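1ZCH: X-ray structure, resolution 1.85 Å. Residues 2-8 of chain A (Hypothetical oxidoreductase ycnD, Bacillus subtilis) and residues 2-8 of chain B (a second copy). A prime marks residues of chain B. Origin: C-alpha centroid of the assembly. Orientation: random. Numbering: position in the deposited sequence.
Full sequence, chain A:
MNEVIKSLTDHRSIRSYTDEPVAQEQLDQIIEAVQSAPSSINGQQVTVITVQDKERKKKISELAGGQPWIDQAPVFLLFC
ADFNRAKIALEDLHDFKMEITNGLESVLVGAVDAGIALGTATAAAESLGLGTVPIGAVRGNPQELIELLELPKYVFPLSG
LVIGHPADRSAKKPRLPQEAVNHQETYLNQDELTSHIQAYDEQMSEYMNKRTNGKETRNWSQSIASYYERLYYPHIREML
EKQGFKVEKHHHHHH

Chain A (2-8) NEVIKSL
Chain B (2-8) NEVIKSL

Two copies of one N-terminal helix, residues 3-8 in each chain, meet across an exact two-fold axis, so every feature described for one chain recurs in the other. The helix axes approach to 9.4 Å with 105° between their N-to-C directions. Val4 CA lies 5.1 Å from Val4′ CA, and Glu3 CA 6.6 Å from Glu3′ CA. Backbone torsions from Glu3 to Leu8 are helical (phi -60 to -67°, psi -37 to -51°); Asn2, at -75/174°, precedes the helix as N-cap. Its p rotamer (chi1 63°, chi2 44°) folds the amide back over the first turn, where Asn2 OD1 accepts a nearly linear hydrogen bond from Ile5 N (2.7 Å, 176°). Backbone bonds then run from Lys6 N to Asn2 O (2.9 Å), Ser7 N to Glu3 O (3.0 Å) and Leu8 N to Val4 O (2.9 Å).

No hydrogen bond crosses between the stretches; the contact is close packing, burying 234 Å² in total. Val4 dominates. Its CA-to-CB bond points sideways, but the t rotamer (chi1 178°) brings Val4 CG2 across, 3.9 Å from Val4′ CA and 4.2 Å from Val4′ CG2. Val4 CG2 also sits 4.1 Å from both Glu3′ O and Ser7′ CB, resting against one turn of the partner helix. Ser7 (chi1 -170°, t) has its CA-to-CB bond toward the partner, and Ser7 CB lies 4.1 Å from Val4′ CG2. Glu3 CB and Glu3′ CB meet at 4.1 Å, yet chi1 -59° and chi2 -61° (both m), with chi3 164°, lead the carboxylates away from the opposing helix. Ile5 (chi1 -58°, chi2 -63°, both m) has its CA-to-CB bond away from the partner. Lys6 is extended beyond chi1 -75° (m), its remaining torsions t, and stays out of reach; Leu8 (chi1 -66°, m; chi2 175°, t) starts sideways and its end comes nearer without making contact.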

# COMPACT_ATOMS: atom_id res chain seq x y z
N ASN A 2 12.51 -13.62 14.53
CA ASN A 2 13.25 -12.43 14.93
C ASN A 2 12.31 -11.33 15.44
O ASN A 2 11.09 -11.46 15.37
CB ASN A 2 14.09 -11.90 13.77
CG ASN A 2 13.26 -11.47 12.58
OD1 ASN A 2 12.23 -10.80 12.74
ND2 ASN A 2 13.70 -11.83 11.38
N GLU A 3 12.91 -10.25 15.93
CA GLU A 3 12.15 -9.12 16.47
C GLU A 3 11.21 -8.47 15.47
O GLU A 3 10.11 -8.04 15.84
CB GLU A 3 13.12 -8.07 17.03
CG GLU A 3 14.02 -8.60 18.13
CD GLU A 3 13.25 -9.09 19.34
OE1 GLU A 3 13.84 -9.82 20.16
OE2 GLU A 3 12.05 -8.76 19.47
N VAL A 4 11.62 -8.38 14.22
CA VAL A 4 10.78 -7.77 13.20
C VAL A 4 9.52 -8.60 12.97
O VAL A 4 8.42 -8.07 13.00
CB VAL A 4 11.54 -7.61 11.87
CG1 VAL A 4 10.62 -7.02 10.81
CG2 VAL A 4 12.75 -6.71 12.07
N ILE A 5 9.70 -9.89 12.73
CA ILE A 5 8.56 -10.77 12.49
C ILE A 5 7.66 -10.81 13.71
O ILE A 5 6.43 -10.82 13.59
CB ILE A 5 9.02 -12.21 12.16
CG1 ILE A 5 9.95 -12.21 10.94
CG2 ILE A 5 7.81 -13.09 11.88
CD1 ILE A 5 9.29 -11.73 9.66
N LYS A 6 8.26 -10.84 14.90
CA LYS A 6 7.47 -10.86 16.12
C LYS A 6 6.61 -9.61 16.22
O LYS A 6 5.43 -9.68 16.58
CB LYS A 6 8.37 -10.96 17.35
CG LYS A 6 8.97 -12.33 17.59
CD LYS A 6 9.70 -12.37 18.92
CE LYS A 6 10.30 -13.75 19.19
NZ LYS A 6 11.05 -13.78 20.47
N SER A 7 7.19 -8.46 15.90
CA SER A 7 6.44 -7.21 15.99
C SER A 7 5.32 -7.16 14.95
O SER A 7 4.19 -6.80 15.27
CB SER A 7 7.39 -6.01 15.80
OG SER A 7 6.73 -4.79 16.09
N LEU A 8 5.63 -7.54 13.71
CA LEU A 8 4.62 -7.53 12.64
C LEU A 8 3.44 -8.46 12.91
O LEU A 8 2.29 -8.09 12.67
CB LEU A 8 5.26 -7.92 11.30
CG LEU A 8 6.29 -6.93 10.75
CD1 LEU A 8 6.92 -7.50 9.48
CD2 LEU A 8 5.60 -5.60 10.45
N ASN B 2 15.69 0.66 17.52
CA ASN B 2 15.46 -0.77 17.70
C ASN B 2 15.70 -1.55 16.41
O ASN B 2 15.94 -0.96 15.35
CB ASN B 2 14.04 -1.04 18.21
CG ASN B 2 12.97 -0.59 17.23
OD1 ASN B 2 13.08 -0.84 16.03
ND2 ASN B 2 11.93 0.05 17.74
N GLU B 3 15.64 -2.87 16.51
CA GLU B 3 15.87 -3.76 15.38
C GLU B 3 14.91 -3.54 14.21
O GLU B 3 15.31 -3.64 13.05
CB GLU B 3 15.79 -5.22 15.83
CG GLU B 3 16.80 -5.57 16.91
CD GLU B 3 18.24 -5.38 16.45
OE1 GLU B 3 19.13 -5.34 17.32
OE2 GLU B 3 18.47 -5.28 15.23
N VAL B 4 13.65 -3.24 14.51
CA VAL B 4 12.67 -3.02 13.46
C VAL B 4 13.02 -1.77 12.66
O VAL B 4 13.08 -1.81 11.43
CB VAL B 4 11.25 -2.87 14.04
CG1 VAL B 4 10.26 -2.58 12.92
CG2 VAL B 4 10.86 -4.15 14.77
N ILE B 5 13.24 -0.65 13.35
CA ILE B 5 13.57 0.60 12.68
C ILE B 5 14.88 0.45 11.91
O ILE B 5 15.02 0.95 10.80
CB ILE B 5 13.71 1.76 13.69
CG1 ILE B 5 12.42 1.93 14.48
CG2 ILE B 5 14.03 3.05 12.94
CD1 ILE B 5 11.21 2.30 13.64
N LYS B 6 15.85 -0.24 12.51
CA LYS B 6 17.13 -0.44 11.84
C LYS B 6 16.93 -1.21 10.54
O LYS B 6 17.52 -0.87 9.51
CB LYS B 6 18.10 -1.21 12.73
CG LYS B 6 18.70 -0.39 13.86
CD LYS B 6 19.78 -1.18 14.59
CE LYS B 6 20.40 -0.37 15.71
NZ LYS B 6 21.43 -1.15 16.45
N SER B 7 16.10 -2.25 10.57
CA SER B 7 15.87 -3.05 9.38
C SER B 7 15.14 -2.24 8.31
O SER B 7 15.53 -2.26 7.14
CB SER B 7 15.07 -4.31 9.73
OG SER B 7 15.02 -5.21 8.63
N LEU B 8 14.09 -1.52 8.70
CA LEU B 8 13.32 -0.72 7.75
C LEU B 8 14.14 0.38 7.07
O LEU B 8 14.01 0.60 5.86
CB LEU B 8 12.11 -0.07 8.45
CG LEU B 8 11.04 -1.04 8.95
CD1 LEU B 8 9.97 -0.27 9.72
CD2 LEU B 8 10.42 -1.77 7.76